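Long-range contacts in surface layer protein (Geobacillus stearothermophilus, PDB 4UJ7), which probably self-assembles into the crystalline surface layer of the bacterial cell envelope, this calcium-binding fragment supplying two Big2-type immunoglobulin-like domains: residues I18-T23 with A33-T38; T54-E59 with T88-S93; A61-S66 with Y75-N80. One frame throughout, in Å; residues are numbered along the deposited sequence.

Interaction 1: residues I18-T23 with A33-T38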
ATOM      1  N   ILE A  18     -12.906   5.448  12.351  1.00 15.14           N
ATOM      2  CA  ILE A  18     -11.832   5.640  11.358  1.00 15.03           C
ATOM      3  C   ILE A  18     -10.949   4.408  11.460  1.00 14.38           C
ATOM      4  O   ILE A  18      -9.992   4.397  12.240  1.00 15.45           O
ATOM      5  CB  ILE A  18     -11.007   6.923  11.590  1.00 15.07           C
ATOM      6  CG1 ILE A  18     -11.942   8.131  11.623  1.00 16.31           C
ATOM      7  CG2 ILE A  18      -9.933   7.125  10.498  1.00 15.72           C
ATOM      8  CD1 ILE A  18     -11.264   9.427  12.027  1.00 16.82           C
ATOM      9  N   ALA A  19     -11.276   3.375  10.686  1.00 13.48           N
ATOM     10  CA  ALA A  19     -10.519   2.134  10.732  1.00 13.65           C
ATOM     11  C   ALA A  19      -9.128   2.297  10.097  1.00 14.11           C
ATOM     12  O   ALA A  19      -8.963   3.059   9.141  1.00 14.34           O
ATOM     13  CB  ALA A  19     -11.295   1.008  10.056  1.00 13.54           C
ATOM     14  N   VAL A  20      -8.145   1.618  10.680  1.00 14.78           N
ATOM     15  CA  VAL A  20      -6.777   1.673  10.199  0.50 14.80           C
ATOM     16  C   VAL A  20      -6.167   0.276  10.190  1.00 14.94           C
ATOM     17  O   VAL A  20      -6.495  -0.552  11.046  1.00 15.13           O
ATOM     18  CB  VAL A  20      -5.927   2.691  10.998  0.50 15.25           C
ATOM     19  CG1 VAL A  20      -5.747   2.290  12.464  0.50 14.39           C
ATOM     20  CG2 VAL A  20      -4.610   2.955  10.307  0.50 16.24           C
ATOM     21  N   ASP A  21      -5.304   0.014   9.211  1.00 14.84           N
ATOM     22  CA  ASP A  21      -4.670  -1.300   9.097  1.00 16.02           C
ATOM     23  C   ASP A  21      -3.271  -1.394   9.714  1.00 16.50           C
ATOM     24  O   ASP A  21      -2.501  -2.333   9.430  1.00 18.93           O
ATOM     25  CB  ASP A  21      -4.741  -1.816   7.653  1.00 16.59           C
ATOM     26  CG  ASP A  21      -3.745  -1.153   6.728  1.00 17.28           C
ATOM     27  OD1 ASP A  21      -3.128  -0.156   7.114  1.00 16.92           O
ATOM     28  OD2 ASP A  21      -3.591  -1.630   5.593  1.00 19.86           O
ATOM     29  N   SER A  22      -2.953  -0.428  10.567  1.00 16.13           N
ATOM     30  CA  SER A  22      -1.686  -0.349  11.294  1.00 16.99           C
ATOM     31  C   SER A  22      -1.971  -0.057  12.750  1.00 16.88           C
ATOM     32  O   SER A  22      -2.900   0.683  13.050  1.00 17.06           O
ATOM     33  CB  SER A  22      -0.836   0.797  10.732  1.00 18.39           C
ATOM     34  OG  SER A  22       0.387   0.943  11.452  1.00 19.94           O
ATOM     35  N   THR A  23      -1.162  -0.618  13.652  1.00 16.35           N
ATOM     36  CA  THR A  23      -1.212  -0.223  15.068  0.50 15.65           C
ATOM     37  C   THR A  23      -0.041   0.684  15.412  1.00 16.87           C
ATOM     38  O   THR A  23       0.170   1.046  16.577  1.00 18.13           O
ATOM     39  CB  THR A  23      -1.181  -1.432  16.031  0.50 14.50           C
ATOM     40  OG1 THR A  23       0.050  -2.136  15.850  0.50 12.50           O
ATOM     41  CG2 THR A  23      -2.395  -2.354  15.827  0.50 14.89           C
ATOM     42  N   ALA A  33       6.785   5.004   4.954  1.00 16.42           N
ATOM     43  CA  ALA A  33       5.913   3.838   5.127  1.00 16.96           C
ATOM     44  C   ALA A  33       4.463   4.256   4.882  1.00 16.54           C
ATOM     45  O   ALA A  33       4.114   5.433   5.016  1.00 16.69           O
ATOM     46  CB  ALA A  33       6.094   3.254   6.524  1.00 17.96           C
ATOM     47  N   THR A  34       3.617   3.313   4.489  1.00 15.51           N
ATOM     48  CA  THR A  34       2.206   3.637   4.255  1.00 15.41           C
ATOM     49  C   THR A  34       1.289   2.770   5.099  1.00 14.79           C
ATOM     50  O   THR A  34       1.673   1.672   5.544  1.00 16.06           O
ATOM     51  CB  THR A  34       1.781   3.517   2.771  1.00 16.38           C
ATOM     52  OG1 THR A  34       1.738   2.138   2.375  1.00 18.19           O
ATOM     53  CG2 THR A  34       2.764   4.254   1.850  1.00 16.56           C
ATOM     54  N   PHE A  35       0.078   3.271   5.324  1.00 14.13           N
ATOM     55  CA  PHE A  35      -1.001   2.462   5.881  1.00 13.63           C
ATOM     56  C   PHE A  35      -2.338   2.940   5.345  1.00 14.17           C
ATOM     57  O   PHE A  35      -2.419   4.015   4.745  1.00 13.70           O
ATOM     58  CB  PHE A  35      -0.959   2.416   7.424  1.00 13.58           C
ATOM     59  CG  PHE A  35      -1.211   3.743   8.106  1.00 13.27           C
ATOM     60  CD1 PHE A  35      -2.504   4.142   8.430  1.00 13.65           C
ATOM     61  CD2 PHE A  35      -0.152   4.565   8.477  1.00 13.77           C
ATOM     62  CE1 PHE A  35      -2.742   5.343   9.087  1.00 13.17           C
ATOM     63  CE2 PHE A  35      -0.385   5.783   9.132  1.00 13.58           C
ATOM     64  CZ  PHE A  35      -1.684   6.170   9.435  1.00 13.94           C
ATOM     65  N   LYS A  36      -3.382   2.148   5.548  1.00 14.34           N
ATOM     66  CA  LYS A  36      -4.688   2.434   4.988  1.00 14.64           C
ATOM     67  C   LYS A  36      -5.713   2.811   6.015  1.00 15.14           C
ATOM     68  O   LYS A  36      -5.753   2.237   7.103  1.00 14.93           O
ATOM     69  CB  LYS A  36      -5.195   1.253   4.176  1.00 16.98           C
ATOM     70  CG  LYS A  36      -4.474   1.137   2.842  1.00 19.15           C
ATOM     71  CD  LYS A  36      -4.909  -0.110   2.110  1.00 20.28           C
ATOM     72  CE  LYS A  36      -4.283  -0.130   0.728  1.00 24.39           C
ATOM     73  NZ  LYS A  36      -4.498  -1.470   0.132  1.00 25.39           N
ATOM     74  N   VAL A  37      -6.523   3.787   5.641  1.00 15.16           N
ATOM     75  CA  VAL A  37      -7.654   4.240   6.442  1.00 15.69           C
ATOM     76  C   VAL A  37      -8.925   3.850   5.705  1.00 16.06           C
ATOM     77  O   VAL A  37      -9.019   4.015   4.484  1.00 15.56           O
ATOM     78  CB  VAL A  37      -7.603   5.783   6.602  1.00 17.35           C
ATOM     79  CG1 VAL A  37      -8.968   6.353   6.984  1.00 17.57           C
ATOM     80  CG2 VAL A  37      -6.525   6.147   7.600  1.00 18.84           C
ATOM     81  N   THR A  38      -9.907   3.347   6.453  1.00 15.46           N
ATOM     82  CA  THR A  38     -11.252   3.117   5.903  0.50 15.07           C
ATOM     83  C   THR A  38     -12.303   3.677   6.856  1.00 15.37           C
ATOM     84  O   THR A  38     -12.388   3.269   8.006  1.00 15.43           O
ATOM     85  CB  THR A  38     -11.569   1.632   5.626  0.50 15.72           C
ATOM     86  OG1 THR A  38     -10.515   1.020   4.872  0.50 14.78           O
ATOM     87  CG2 THR A  38     -12.861   1.511   4.816  0.50 16.62           C
TER

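Interaction 2: residues T54-E59 with T88-S93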
ATOM      1  N   THR A  54      -2.278  14.875  10.488  1.00 16.93           N
ATOM      2  CA  THR A  54      -1.281  15.776  11.057  0.50 17.32           C
ATOM      3  C   THR A  54      -0.299  14.998  11.913  1.00 17.99           C
ATOM      4  O   THR A  54      -0.679  14.086  12.660  1.00 19.09           O
ATOM      5  CB  THR A  54      -1.910  16.871  11.952  0.50 17.95           C
ATOM      6  OG1 THR A  54      -2.720  16.270  12.968  0.50 18.21           O
ATOM      7  CG2 THR A  54      -2.735  17.859  11.140  0.50 18.40           C
ATOM      8  N   SER A  55       0.971  15.354  11.788  1.00 17.55           N
ATOM      9  CA  SER A  55       2.013  14.829  12.655  1.00 19.02           C
ATOM     10  C   SER A  55       2.152  15.787  13.816  1.00 21.34           C
ATOM     11  O   SER A  55       2.186  17.007  13.628  1.00 21.73           O
ATOM     12  CB  SER A  55       3.342  14.747  11.926  1.00 17.82           C
ATOM     13  OG  SER A  55       4.365  14.443  12.850  1.00 17.22           O
ATOM     14  N   ASP A  56       2.287  15.237  15.005  0.50 22.52           N
ATOM     15  CA  ASP A  56       2.343  16.078  16.167  0.50 23.88           C
ATOM     16  C   ASP A  56       3.785  16.508  16.494  0.50 24.56           C
ATOM     17  O   ASP A  56       4.011  17.234  17.461  0.50 25.54           O
ATOM     18  CB  ASP A  56       1.549  15.416  17.295  0.50 25.44           C
ATOM     19  CG  ASP A  56       0.082  15.173  16.886  0.50 26.21           C
ATOM     20  OD1 ASP A  56      -0.659  16.163  16.700  0.50 26.96           O
ATOM     21  OD2 ASP A  56      -0.335  14.005  16.718  0.50 25.99           O
ATOM     22  N   LYS A  57       4.733  16.097  15.637  1.00 24.36           N
ATOM     23  CA  LYS A  57       6.135  16.538  15.662  1.00 23.94           C
ATOM     24  C   LYS A  57       6.777  16.391  14.259  1.00 22.77           C
ATOM     25  O   LYS A  57       7.377  15.352  13.923  1.00 21.28           O
ATOM     26  CB  LYS A  57       6.916  15.741  16.709  1.00 27.76           C
ATOM     27  CG  LYS A  57       7.668  16.577  17.731  1.00 32.44           C
ATOM     28  CD  LYS A  57       8.157  15.711  18.885  1.00 36.02           C
ATOM     29  CE  LYS A  57       8.393  16.526  20.152  1.00 38.39           C
ATOM     30  NZ  LYS A  57       7.115  16.975  20.780  1.00 41.22           N
ATOM     31  N   THR A  58       6.649  17.432  13.439  1.00 21.06           N
ATOM     32  CA  THR A  58       7.126  17.368  12.053  1.00 21.53           C
ATOM     33  C   THR A  58       8.649  17.233  11.914  1.00 21.62           C
ATOM     34  O   THR A  58       9.143  16.772  10.884  1.00 22.18           O
ATOM     35  CB  THR A  58       6.612  18.541  11.188  1.00 21.06           C
ATOM     36  OG1 THR A  58       6.945  19.784  11.826  1.00 22.45           O
ATOM     37  CG2 THR A  58       5.104  18.464  10.987  1.00 21.40           C
ATOM     38  N   GLU A  59       9.397  17.630  12.945  1.00 23.24           N
ATOM     39  CA  GLU A  59      10.846  17.432  12.922  0.50 23.71           C
ATOM     40  C   GLU A  59      11.219  15.947  13.012  1.00 23.51           C
ATOM     41  O   GLU A  59      12.310  15.560  12.599  1.00 24.21           O
ATOM     42  CB  GLU A  59      11.567  18.259  14.001  0.50 25.40           C
ATOM     43  CG  GLU A  59      11.471  17.714  15.419  0.50 25.94           C
ATOM     44  CD  GLU A  59      10.293  18.277  16.193  0.50 27.68           C
ATOM     45  OE1 GLU A  59       9.285  18.670  15.565  0.50 28.09           O
ATOM     46  OE2 GLU A  59      10.374  18.327  17.439  0.50 28.50           O
ATOM     47  N   THR A  88       3.172  10.972  16.998  1.00 22.08           N
ATOM     48  CA  THR A  88       1.876  10.400  16.643  1.00 22.46           C
ATOM     49  C   THR A  88       1.344  11.091  15.378  1.00 20.00           C
ATOM     50  O   THR A  88       1.635  12.283  15.157  1.00 20.92           O
ATOM     51  CB  THR A  88       0.853  10.484  17.812  1.00 24.16           C
ATOM     52  OG1 THR A  88       0.430  11.830  18.010  1.00 25.28           O
ATOM     53  CG2 THR A  88       1.463   9.984  19.136  1.00 25.65           C
ATOM     54  N   ILE A  89       0.648  10.338  14.530  1.00 19.18           N
ATOM     55  CA  ILE A  89      -0.173  10.876  13.439  1.00 18.24           C
ATOM     56  C   ILE A  89      -1.619  10.946  13.939  1.00 17.41           C
ATOM     57  O   ILE A  89      -2.203   9.929  14.358  1.00 17.55           O
ATOM     58  CB  ILE A  89      -0.173  10.010  12.137  1.00 18.60           C
ATOM     59  CG1 ILE A  89       1.227   9.760  11.546  1.00 19.79           C
ATOM     60  CG2 ILE A  89      -1.086  10.626  11.065  1.00 19.39           C
ATOM     61  CD1 ILE A  89       2.131  10.983  11.462  1.00 19.26           C
ATOM     62  N   THR A  90      -2.199  12.137  13.900  1.00 16.21           N
ATOM     63  CA  THR A  90      -3.601  12.301  14.241  1.00 16.22           C
ATOM     64  C   THR A  90      -4.414  12.348  12.957  1.00 16.56           C
ATOM     65  O   THR A  90      -4.157  13.172  12.068  1.00 16.34           O
ATOM     66  CB  THR A  90      -3.846  13.570  15.100  1.00 17.40           C
ATOM     67  OG1 THR A  90      -3.107  13.469  16.325  1.00 18.75           O
ATOM     68  CG2 THR A  90      -5.332  13.746  15.402  1.00 19.09           C
ATOM     69  N   ILE A  91      -5.383  11.445  12.834  1.00 15.46           N
ATOM     70  CA  ILE A  91      -6.282  11.406  11.691  1.00 15.01           C
ATOM     71  C   ILE A  91      -7.647  11.834  12.209  1.00 15.48           C
ATOM     72  O   ILE A  91      -8.171  11.216  13.140  1.00 16.15           O
ATOM     73  CB  ILE A  91      -6.320   9.975  11.113  1.00 15.56           C
ATOM     74  CG1 ILE A  91      -4.910   9.545  10.699  1.00 17.31           C
ATOM     75  CG2 ILE A  91      -7.284   9.905   9.969  1.00 15.55           C
ATOM     76  CD1 ILE A  91      -4.707   8.052  10.769  1.00 19.64           C
ATOM     77  N   LYS A  92      -8.216  12.891  11.629  1.00 14.68           N
ATOM     78  CA  LYS A  92      -9.476  13.462  12.123  1.00 15.74           C
ATOM     79  C   LYS A  92     -10.499  13.616  11.010  1.00 15.38           C
ATOM     80  O   LYS A  92     -10.169  14.030   9.873  1.00 15.18           O
ATOM     81  CB  LYS A  92      -9.229  14.828  12.782  1.00 18.40           C
ATOM     82  CG  LYS A  92     -10.292  15.298  13.773  1.00 21.95           C
ATOM     83  CD  LYS A  92      -9.755  16.437  14.655  1.00 24.44           C
ATOM     84  CE  LYS A  92      -8.768  15.941  15.715  1.00 27.44           C
ATOM     85  NZ  LYS A  92      -7.846  16.950  16.341  1.00 29.08           N
ATOM     86  N   SER A  93     -11.746  13.310  11.337  1.00 14.52           N
ATOM     87  CA  SER A  93     -12.884  13.585  10.472  1.00 15.01           C
ATOM     88  C   SER A  93     -14.087  13.951  11.336  1.00 16.20           C
ATOM     89  O   SER A  93     -14.557  13.121  12.108  1.00 16.91           O
ATOM     90  CB  SER A  93     -13.213  12.370   9.617  1.00 15.61           C
ATOM     91  OG  SER A  93     -14.198  12.719   8.669  1.00 17.57           O
TER
HETATM   92  O   HOH W   1      -5.472  15.837  11.928  1.00 18.46           O

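Interaction 3: residues A61-S66 with Y75-N80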
ATOM      1  N   ALA A  61       8.671  13.254  12.054  1.00 17.83           N
ATOM      2  CA  ALA A  61       8.025  12.625  10.894  1.00 16.58           C
ATOM      3  C   ALA A  61       7.029  13.577  10.260  1.00 15.47           C
ATOM      4  O   ALA A  61       6.354  14.321  10.956  1.00 15.41           O
ATOM      5  CB  ALA A  61       7.293  11.339  11.299  1.00 17.87           C
ATOM      6  N   THR A  62       6.933  13.526   8.936  1.00 15.43           N
ATOM      7  CA  THR A  62       5.868  14.238   8.227  1.00 16.06           C
ATOM      8  C   THR A  62       4.864  13.267   7.620  1.00 15.22           C
ATOM      9  O   THR A  62       5.136  12.061   7.519  1.00 15.26           O
ATOM     10  CB  THR A  62       6.403  15.167   7.126  1.00 16.68           C
ATOM     11  OG1 THR A  62       7.133  14.400   6.174  1.00 17.70           O
ATOM     12  CG2 THR A  62       7.326  16.231   7.718  1.00 17.36           C
ATOM     13  N   VAL A  63       3.713  13.790   7.212  1.00 14.89           N
ATOM     14  CA  VAL A  63       2.613  12.926   6.800  1.00 14.97           C
ATOM     15  C   VAL A  63       1.797  13.537   5.666  1.00 15.15           C
ATOM     16  O   VAL A  63       1.686  14.767   5.552  1.00 17.00           O
ATOM     17  CB  VAL A  63       1.714  12.577   8.009  1.00 14.87           C
ATOM     18  CG1 VAL A  63       0.938  13.797   8.499  1.00 15.46           C
ATOM     19  CG2 VAL A  63       0.777  11.421   7.682  1.00 15.25           C
ATOM     20  N   SER A  64       1.247  12.676   4.809  1.00 14.55           N
ATOM     21  CA  SER A  64       0.348  13.120   3.762  1.00 14.02           C
ATOM     22  C   SER A  64      -0.710  12.052   3.535  1.00 13.55           C
ATOM     23  O   SER A  64      -0.590  10.936   4.049  1.00 13.45           O
ATOM     24  CB  SER A  64       1.120  13.399   2.472  1.00 13.93           C
ATOM     25  OG  SER A  64       1.746  12.213   2.005  1.00 16.02           O
ATOM     26  N   VAL A  65      -1.765  12.405   2.816  1.00 13.05           N
ATOM     27  CA  VAL A  65      -2.880  11.483   2.582  1.00 13.57           C
ATOM     28  C   VAL A  65      -3.318  11.518   1.129  1.00 13.21           C
ATOM     29  O   VAL A  65      -3.352  12.585   0.483  1.00 13.91           O
ATOM     30  CB  VAL A  65      -4.059  11.752   3.563  1.00 13.15           C
ATOM     31  CG1 VAL A  65      -4.604  13.175   3.452  1.00 13.42           C
ATOM     32  CG2 VAL A  65      -5.187  10.743   3.380  1.00 13.93           C
ATOM     33  N   SER A  66      -3.682  10.347   0.604  1.00 13.15           N
ATOM     34  CA  SER A  66      -4.077  10.247  -0.808  1.00 12.41           C
ATOM     35  C   SER A  66      -5.357  11.020  -1.137  1.00 12.76           C
ATOM     36  O   SER A  66      -6.196  11.287  -0.247  1.00 12.44           O
ATOM     37  CB  SER A  66      -4.191   8.760  -1.216  1.00 12.30           C
ATOM     38  OG  SER A  66      -5.298   8.119  -0.576  1.00 12.42           O
ATOM     39  N   TYR A  75      -8.539   5.754   2.172  1.00 13.50           N
ATOM     40  CA  TYR A  75      -7.370   6.590   1.874  1.00 12.85           C
ATOM     41  C   TYR A  75      -6.087   5.881   2.271  1.00 12.55           C
ATOM     42  O   TYR A  75      -6.065   5.054   3.202  1.00 13.43           O
ATOM     43  CB  TYR A  75      -7.419   7.889   2.682  1.00 12.51           C
ATOM     44  CG  TYR A  75      -8.620   8.756   2.392  1.00 12.17           C
ATOM     45  CD1 TYR A  75      -8.622   9.653   1.314  1.00 12.70           C
ATOM     46  CD2 TYR A  75      -9.764   8.697   3.219  1.00 12.24           C
ATOM     47  CE1 TYR A  75      -9.737  10.439   1.045  1.00 12.58           C
ATOM     48  CE2 TYR A  75     -10.890   9.477   2.943  1.00 12.64           C
ATOM     49  CZ  TYR A  75     -10.855  10.365   1.872  1.00 12.73           C
ATOM     50  OH  TYR A  75     -11.950  11.138   1.613  1.00 12.91           O
ATOM     51  N   THR A  76      -4.996   6.225   1.592  1.00 11.81           N
ATOM     52  CA  THR A  76      -3.667   5.795   1.981  1.00 11.92           C
ATOM     53  C   THR A  76      -2.926   6.937   2.645  1.00 11.74           C
ATOM     54  O   THR A  76      -2.878   8.046   2.084  1.00 12.64           O
ATOM     55  CB  THR A  76      -2.875   5.292   0.769  1.00 12.62           C
ATOM     56  OG1 THR A  76      -3.508   4.104   0.286  1.00 14.28           O
ATOM     57  CG2 THR A  76      -1.450   4.950   1.165  1.00 13.21           C
ATOM     58  N   VAL A  77      -2.400   6.690   3.828  1.00 11.11           N
ATOM     59  CA  VAL A  77      -1.599   7.679   4.571  1.00 12.06           C
ATOM     60  C   VAL A  77      -0.129   7.323   4.396  1.00 12.31           C
ATOM     61  O   VAL A  77       0.274   6.158   4.549  1.00 13.06           O
ATOM     62  CB  VAL A  77      -1.975   7.699   6.072  1.00 11.93           C
ATOM     63  CG1 VAL A  77      -1.053   8.630   6.850  1.00 12.10           C
ATOM     64  CG2 VAL A  77      -3.437   8.071   6.264  1.00 12.20           C
ATOM     65  N   THR A  78       0.690   8.324   4.067  1.00 12.66           N
ATOM     66  CA  THR A  78       2.144   8.143   3.927  1.00 13.90           C
ATOM     67  C   THR A  78       2.875   8.876   5.031  1.00 14.44           C
ATOM     68  O   THR A  78       2.615  10.056   5.267  1.00 15.12           O
ATOM     69  CB  THR A  78       2.632   8.659   2.557  1.00 14.39           C
ATOM     70  OG1 THR A  78       2.035   7.854   1.543  1.00 15.24           O
ATOM     71  CG2 THR A  78       4.161   8.571   2.445  1.00 15.41           C
ATOM     72  N   VAL A  79       3.782   8.179   5.718  1.00 14.85           N
ATOM     73  CA  VAL A  79       4.590   8.758   6.785  1.00 15.08           C
ATOM     74  C   VAL A  79       6.062   8.781   6.364  1.00 15.27           C
ATOM     75  O   VAL A  79       6.619   7.765   5.952  1.00 16.20           O
ATOM     76  CB  VAL A  79       4.413   7.982   8.130  1.00 14.59           C
ATOM     77  CG1 VAL A  79       5.317   8.547   9.229  1.00 15.52           C
ATOM     78  CG2 VAL A  79       2.943   7.935   8.560  1.00 15.88           C
ATOM     79  N   ASN A  80       6.689   9.960   6.457  1.00 15.90           N
ATOM     80  CA  ASN A  80       8.092  10.148   6.106  1.00 17.09           C
ATOM     81  C   ASN A  80       8.934  10.287   7.361  1.00 16.73           C
ATOM     82  O   ASN A  80       8.689  11.183   8.179  1.00 18.08           O
ATOM     83  CB  ASN A  80       8.230  11.405   5.232  1.00 17.69           C
ATOM     84  CG  ASN A  80       7.309  11.373   4.011  1.00 21.21           C
ATOM     85  OD1 ASN A  80       7.510  10.570   3.097  1.00 23.28           O
ATOM     86  ND2 ASN A  80       6.295  12.251   3.988  1.00 22.16           N
TER

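Interaction 1: residues I18-T23 with A33-T38
Asp-21 reaches across to Lys-36 with its carboxylate, placing Asp-21 OD1 2.8 Å from the backbone N of Lys-36. The bond is almost straight (178° at the hydrogen), although the N-H comes from above the carboxylate plane. The first torsion of Asp-21 sets CG between the backbone N and the carbonyl carbon (chi1 76°), and from there OD1 meets the N-H of Lys-36. In return, Asp-21 N donates to Lys-36 O. The carboxylate and the Phe-35 ring cross with planes 50° apart, and Asp-21 OD1 lies 3.4 Å from Phe-35 CB. Ser-22 adds its CB to Phe-35 CB at 3.7 Å. At the other end, Ile-18 and Val-37 lie side by side and point the same way, CG2 of Ile-18 against CG1 of Val-37 at 3.7 Å, while the adjoining Ala-19 and Thr-38 form a hydrogen-bonded antiparallel pair through both backbone bonds. Lys-36 extends past Asp-21 with its CB 3.6 Å from Asp-21 OD2, yet its NZ is bonded to the carbonyl O of Asp-119, a calcium-site residue. Lys-36 NZ and Asp-21 OD2 are 5.5 Å apart, and the two charges probably attract only at a distance; the carboxylate serves chiefly as a backbone acceptor where strand pairing gives way to a loop.

Interaction 2: residues T54-E59 with T88-S93
Asp-56 accepts hydrogen bonds from two threonines of the facing strand through one oxygen, OD2, in the conformer described here. Thr-88 OG1 donates over 2.6 Å to Asp-56 OD2 from the anti side, 24° out of the carboxylate plane, and Thr-90 OG1 donates over 2.9 Å to the syn lone pair of the same oxygen. The Asp-56 and Thr-90 side chains meet at about a right angle. A chi1 of -58° sets CG anti to the carbonyl carbon, and the pair of hydroxyls then limits rotation of the carboxylate. Asp-56 OD2 also lies 3.0 Å from Thr-88 O, a contact of two acceptors that the hydroxyl bonds, and perhaps the weak, long ion pair with Lys-99, would help offset. Thr-90 OG1 is itself bonded to Lys-99 NZ.

Among the backbone bonds, Thr-54 and Thr-90 exchange two as a hydrogen-bonded antiparallel pair, and Asp-56 N continues the ladder to Thr-88 O. One water joins Thr-54 OG1 to Thr-90 O.

Apolar contact is slight: Ile-89 CD1 touches Ser-55 CB at 4.0 Å. Ser-55 OG accepts from Lys-57 N at 3.3 Å, an ST turn, and is also hydrogen-bonded to Ala-61 O. Strand 52-55 is the outermost strand beside 85-93 in one sheet of the immunoglobulin-like beta sandwich expected of a Big2 domain.

Interaction 3: residues A61-S66 with Y75-N80
Strands 61-65 and 75-80 run antiparallel at 160°, their axes 4.6 Å apart at closest approach, with Thr-62/Asn-80 and Ser-64/Thr-78 as hydrogen-bonded pairs and Val-63/Val-79 and Val-65/Val-77 as non-hydrogen-bonded ones. On the face of the polar pairs, Asn-80 ND2 donates to Thr-62 OG1 at 3.2 Å, the hydroxyl lying 17° out of the amide plane. Asn-80 CB also packs on Thr-62 OG1. An alanine in place of Asn-80 would probably leave Thr-62 OG1 without this amide donor and its side chain freer to turn. Ser-64 OG lies against Thr-78 CB at 3.7 Å.

The two strands form a beta hairpin in the immunoglobulin-like Big2 domain, with 61-65 at the edge of its sheet and 74-81 bonded on its far side to 32-41. The valine face looks into the sandwich, where Val-63 meets Val-53 and Ile-89 of the opposing sheet. Across the hairpin, the side chains of Val-63 and Val-77 cross obliquely, CG2 of Val-63 lying 3.4 Å from CG1 of Val-77, tighter than ordinary van der Waals contact. Val-65 CG2 reaches Tyr-75 CB at 3.7 Å.

Toward the hairpin loop, a side chain takes over one rung of the ladder: Thr-76 N donates to Ser-66 OG at 2.9 Å, nearly straight at 171°, while Ser-66 N bonds to Thr-76 O in the ordinary way. Ser-66 O lies near the plane of the Tyr-75 ring, at its edge, 3.3 Å from Tyr-75 CD1. That ring carries its hydroxyl away from the strand pair to Gly-49 O and Gln-72 N.

All three contacts belong to the first Big2 domain. Interactions 1 and 3 lie in the same sheet, its inner strands linked by, among other bonds, Val-37 N to Tyr-75 O at 2.8 Å; interaction 2 belongs to the opposing sheet. Core packing joins the layers: Ile-91 of 88-93 rests on Ile-18, Phe-35 and Val-37 of interaction 1. Along the chain, interaction 3 is nested within the loop closed by interaction 2. Interaction 3 buries most area and has the most regular ladder. Interaction 2 buries least and relies mainly on polar groups, Asp-56 and Thr-54 being exposed while Thr-90 is buried, whereas interaction 1 faces the second, calcium-binding domain through Lys-36.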